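Local coordinates for protein putative agmatine deiminase (Streptococcus mutans, PDB 2EWO) that probably hydrolyses agmatine to N-carbamoylputrescine and ammonia, at residues 24-33 with 60-70. Residues are numbered along the deposited sequence; the frame is centred on the assembly and turned at random.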
loop_
_atom_site.group_PDB
_atom_site.type_symbol
_atom_site.label_atom_id
_atom_site.label_comp_id
_atom_site.label_asym_id
_atom_site.label_seq_id
_atom_site.Cartn_x
_atom_site.Cartn_y
_atom_site.Cartn_z
ATOM N N GLN A 24 -13.068 -22.734 24.775
ATOM C CA GLN A 24 -12.491 -21.585 24.108
ATOM C C GLN A 24 -13.501 -20.532 23.697
ATOM O O GLN A 24 -14.602 -20.857 23.279
ATOM C CB GLN A 24 -11.711 -22.062 22.885
ATOM C CG GLN A 24 -12.502 -22.899 21.913
ATOM C CD GLN A 24 -11.614 -23.582 20.901
ATOM O OE1 GLN A 24 -10.723 -24.363 21.257
ATOM N NE2 GLN A 24 -11.843 -23.293 19.630
ATOM N N LYS A 25 -13.101 -19.265 23.807
ATOM C CA LYS A 25 -13.947 -18.131 23.463
ATOM C C LYS A 25 -14.229 -17.938 21.979
ATOM O O LYS A 25 -15.345 -17.578 21.616
ATOM C CB LYS A 25 -13.342 -16.846 24.025
ATOM C CG LYS A 25 -14.060 -15.584 23.568
ATOM C CD LYS A 25 -13.532 -14.372 24.299
ATOM C CE LYS A 25 -14.227 -13.100 23.874
ATOM N NZ LYS A 25 -13.909 -12.000 24.839
ATOM N N GLN A 26 -13.234 -18.159 21.121
ATOM C CA GLN A 26 -13.422 -17.981 19.679
ATOM C C GLN A 26 -12.246 -18.506 18.894
ATOM O O GLN A 26 -11.330 -19.109 19.450
ATOM C CB GLN A 26 -13.579 -16.501 19.348
ATOM C CG GLN A 26 -12.447 -15.657 19.917
ATOM C CD GLN A 26 -12.534 -14.197 19.535
ATOM O OE1 GLN A 26 -12.008 -13.332 20.241
ATOM N NE2 GLN A 26 -13.188 -13.912 18.407
ATOM N N ILE A 27 -12.279 -18.260 17.592
ATOM C CA ILE A 27 -11.199 -18.684 16.726
ATOM C C ILE A 27 -10.740 -17.586 15.792
ATOM O O ILE A 27 -11.546 -16.858 15.218
ATOM C CB ILE A 27 -11.591 -19.898 15.886
ATOM C CG1 ILE A 27 -11.561 -21.144 16.766
ATOM C CG2 ILE A 27 -10.632 -20.058 14.703
ATOM C CD1 ILE A 27 -12.042 -22.380 16.054
ATOM N N TRP A 28 -9.425 -17.489 15.648
ATOM C CA TRP A 28 -8.805 -16.500 14.785
ATOM C C TRP A 28 -8.316 -17.140 13.498
ATOM O O TRP A 28 -7.785 -18.251 13.520
ATOM C CB TRP A 28 -7.603 -15.863 15.490
ATOM C CG TRP A 28 -7.947 -15.093 16.735
ATOM C CD1 TRP A 28 -8.072 -15.586 18.011
ATOM C CD2 TRP A 28 -8.211 -13.690 16.823
ATOM N NE1 TRP A 28 -8.394 -14.574 18.883
ATOM C CE2 TRP A 28 -8.488 -13.402 18.180
ATOM C CE3 TRP A 28 -8.239 -12.645 15.885
ATOM C CZ2 TRP A 28 -8.791 -12.122 18.619
ATOM C CZ3 TRP A 28 -8.540 -11.373 16.326
ATOM C CH2 TRP A 28 -8.812 -11.124 17.683
HETATM N N MSE A 29 -8.506 -16.435 12.384
HETATM C CA MSE A 29 -8.030 -16.888 11.079
HETATM C C MSE A 29 -7.821 -15.720 10.097
HETATM O O MSE A 29 -8.593 -14.759 10.072
HETATM C CB MSE A 29 -8.961 -17.962 10.490
HETATM C CG MSE A 29 -10.447 -17.610 10.342
HETATM SE SE MSE A 29 -11.529 -19.108 9.570
HETATM C CE MSE A 29 -11.051 -18.904 7.682
ATOM N N LEU A 30 -6.748 -15.812 9.313
ATOM C CA LEU A 30 -6.387 -14.783 8.341
ATOM C C LEU A 30 -7.146 -14.860 7.007
ATOM O O LEU A 30 -8.233 -15.428 6.937
ATOM C CB LEU A 30 -4.874 -14.823 8.087
ATOM C CG LEU A 30 -3.986 -14.295 9.221
ATOM C CD1 LEU A 30 -2.543 -14.668 8.952
ATOM C CD2 LEU A 30 -4.148 -12.778 9.344
ATOM N N TRP A 31 -6.578 -14.285 5.952
ATOM C CA TRP A 31 -7.240 -14.283 4.655
ATOM C C TRP A 31 -6.246 -14.372 3.510
ATOM O O TRP A 31 -5.421 -13.484 3.325
ATOM C CB TRP A 31 -8.061 -13.010 4.506
ATOM C CG TRP A 31 -8.981 -13.002 3.323
ATOM C CD1 TRP A 31 -8.763 -12.415 2.103
ATOM C CD2 TRP A 31 -10.303 -13.545 3.277
ATOM N NE1 TRP A 31 -9.880 -12.552 1.306
ATOM C CE2 TRP A 31 -10.836 -13.242 2.003
ATOM C CE3 TRP A 31 -11.092 -14.258 4.194
ATOM C CZ2 TRP A 31 -12.122 -13.626 1.625
ATOM C CZ3 TRP A 31 -12.367 -14.637 3.821
ATOM C CH2 TRP A 31 -12.872 -14.320 2.544
ATOM N N PRO A 32 -6.328 -15.438 2.709
ATOM C CA PRO A 32 -5.430 -15.647 1.572
ATOM C C PRO A 32 -5.582 -14.604 0.485
ATOM O O PRO A 32 -6.699 -14.211 0.146
ATOM C CB PRO A 32 -5.820 -17.035 1.088
ATOM C CG PRO A 32 -7.297 -17.057 1.358
ATOM C CD PRO A 32 -7.356 -16.490 2.757
ATOM N N TRP A 33 -4.456 -14.162 -0.067
ATOM C CA TRP A 33 -4.497 -13.158 -1.127
ATOM C C TRP A 33 -3.386 -13.238 -2.181
ATOM O O TRP A 33 -3.657 -13.073 -3.368
ATOM C CB TRP A 33 -4.512 -11.734 -0.523
ATOM C CG TRP A 33 -3.271 -11.393 0.253
ATOM C CD1 TRP A 33 -2.992 -11.736 1.549
ATOM C CD2 TRP A 33 -2.080 -10.778 -0.261
ATOM N NE1 TRP A 33 -1.700 -11.386 1.865
ATOM C CE2 TRP A 33 -1.117 -10.801 0.774
ATOM C CE3 TRP A 33 -1.730 -10.220 -1.501
ATOM C CZ2 TRP A 33 0.173 -10.287 0.609
ATOM C CZ3 TRP A 33 -0.440 -9.710 -1.664
ATOM C CH2 TRP A 33 0.492 -9.750 -0.615
ATOM N N GLU A 60 -18.869 -21.408 17.942
ATOM C CA GLU A 60 -18.332 -20.241 18.640
ATOM C C GLU A 60 -18.086 -19.142 17.627
ATOM O O GLU A 60 -18.235 -19.351 16.426
ATOM C CB GLU A 60 -17.011 -20.588 19.336
ATOM C CG GLU A 60 -16.133 -21.574 18.573
ATOM C CD GLU A 60 -14.786 -21.801 19.231
ATOM O OE1 GLU A 60 -14.705 -21.738 20.473
ATOM O OE2 GLU A 60 -13.803 -22.055 18.504
ATOM N N PRO A 61 -17.726 -17.945 18.099
ATOM C CA PRO A 61 -17.460 -16.828 17.191
ATOM C C PRO A 61 -16.110 -16.928 16.482
ATOM O O PRO A 61 -15.151 -17.542 16.977
ATOM C CB PRO A 61 -17.531 -15.616 18.109
ATOM C CG PRO A 61 -17.033 -16.177 19.402
ATOM C CD PRO A 61 -17.766 -17.481 19.493
ATOM N N VAL A 62 -16.064 -16.316 15.305
ATOM C CA VAL A 62 -14.864 -16.294 14.484
ATOM C C VAL A 62 -14.385 -14.868 14.286
ATOM O O VAL A 62 -15.186 -13.950 14.056
ATOM C CB VAL A 62 -15.093 -16.869 13.078
ATOM C CG1 VAL A 62 -13.748 -17.064 12.403
ATOM C CG2 VAL A 62 -15.871 -18.168 13.143
ATOM N N SER A 63 -13.062 -14.706 14.365
ATOM C CA SER A 63 -12.374 -13.418 14.184
ATOM C C SER A 63 -11.558 -13.512 12.910
ATOM O O SER A 63 -10.405 -13.919 12.922
ATOM C CB SER A 63 -11.448 -13.128 15.364
ATOM O OG SER A 63 -12.201 -12.727 16.499
ATOM N N LEU A 64 -12.189 -13.128 11.814
ATOM C CA LEU A 64 -11.598 -13.159 10.490
ATOM C C LEU A 64 -10.785 -11.878 10.218
ATOM O O LEU A 64 -11.362 -10.805 10.045
ATOM C CB LEU A 64 -12.741 -13.301 9.487
ATOM C CG LEU A 64 -12.408 -13.671 8.054
ATOM C CD1 LEU A 64 -11.789 -15.054 8.061
ATOM C CD2 LEU A 64 -13.646 -13.619 7.191
ATOM N N CYS A 65 -9.458 -11.982 10.170
ATOM C CA CYS A 65 -8.618 -10.802 9.937
ATOM C C CYS A 65 -8.155 -10.664 8.500
ATOM O O CYS A 65 -7.316 -11.434 8.048
ATOM C CB CYS A 65 -7.390 -10.867 10.827
ATOM S SG CYS A 65 -7.791 -11.402 12.468
ATOM N N VAL A 66 -8.662 -9.679 7.770
ATOM C CA VAL A 66 -8.217 -9.576 6.390
ATOM C C VAL A 66 -7.489 -8.282 6.041
ATOM O O VAL A 66 -7.766 -7.211 6.605
ATOM C CB VAL A 66 -9.402 -9.810 5.392
ATOM C CG1 VAL A 66 -10.319 -10.884 5.941
ATOM C CG2 VAL A 66 -10.169 -8.524 5.130
ATOM N N PRO A 67 -6.496 -8.381 5.142
ATOM C CA PRO A 67 -5.732 -7.220 4.715
ATOM C C PRO A 67 -6.724 -6.195 4.235
ATOM O O PRO A 67 -7.790 -6.557 3.764
ATOM C CB PRO A 67 -4.876 -7.781 3.588
ATOM C CG PRO A 67 -4.515 -9.115 4.124
ATOM C CD PRO A 67 -5.842 -9.619 4.675
ATOM N N PRO A 68 -6.388 -4.905 4.371
ATOM C CA PRO A 68 -7.165 -3.722 3.990
ATOM C C PRO A 68 -7.673 -3.724 2.554
ATOM O O PRO A 68 -8.697 -3.118 2.255
ATOM C CB PRO A 68 -6.186 -2.593 4.237
ATOM C CG PRO A 68 -5.429 -3.098 5.426
ATOM C CD PRO A 68 -5.137 -4.505 5.040
ATOM N N LEU A 69 -6.951 -4.404 1.670
ATOM C CA LEU A 69 -7.312 -4.468 0.252
ATOM C C LEU A 69 -8.452 -5.421 -0.099
ATOM O O LEU A 69 -9.126 -5.241 -1.110
ATOM C CB LEU A 69 -6.082 -4.850 -0.559
ATOM C CG LEU A 69 -5.006 -3.779 -0.566
ATOM C CD1 LEU A 69 -3.761 -4.331 -1.208
ATOM C CD2 LEU A 69 -5.520 -2.557 -1.311
ATOM N N GLN A 70 -8.644 -6.444 0.725
ATOM C CA GLN A 70 -9.704 -7.424 0.513
ATOM C C GLN A 70 -10.650 -7.382 1.702
ATOM O O GLN A 70 -11.194 -8.412 2.083
ATOM C CB GLN A 70 -9.132 -8.848 0.421
ATOM C CG GLN A 70 -8.201 -9.135 -0.747
ATOM C CD GLN A 70 -6.941 -8.282 -0.728
ATOM O OE1 GLN A 70 -6.204 -8.242 0.269
ATOM N NE2 GLN A 70 -6.682 -7.600 -1.839
#
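Ser63 CB sits over one face of the Trp28 indole, a CH-pi contact 3.6 Å from the centroid of the six-membered ring, while Cys65 SG meets the same ring at its edge, 3.7 Å from Trp28 CE3. With CG beside its own backbone N (chi1 -63°), Trp28 lays its indole across Ser63 on the sheet face the two share. Ser63 OG, next to the Gln26 amide, is hydrogen-bonded to Arg87 NE on strand 86-90. Farther along, the Trp31 ring has Pro32 CD over one face, toward its rim, and is approached obliquely by Val66 CG1, Leu64 CD2 and the CB of Gln70; Trp31 CB lies 3.4 Å from Val66 CG1. Trp31 O sits at the edge of the Trp33 ring, in its plane; Pro67 CG meets Trp33 at CD1, and Trp33 NE1 is hydrogen-bonded to Asn93 O. On the sheet face bearing Ile27, Val62 and Leu64, the CG of selenomethionine Met29 lies 3.7 Å from Leu64 CD1 and 3.9 Å from Val62 CG1, with helix 43-57 packed against Met29 through Phe49 and Val52. Strands 26-29 and 62-66 run parallel, their axes 14° apart, joined by four hydrogen bonds: Ile27 N to Pro61 O, Ser63 N to Ile27 O (2.8 Å), Met29 N to Ser63 O and Cys65 N to Met29 O. Strands 24-29 and 62-66 are the central pair of a four-stranded sheet, connected through helix 43-57 as a beta-alpha-beta crossover, a unit consistent with the pentein fold of the guanidino-group-modifying enzymes.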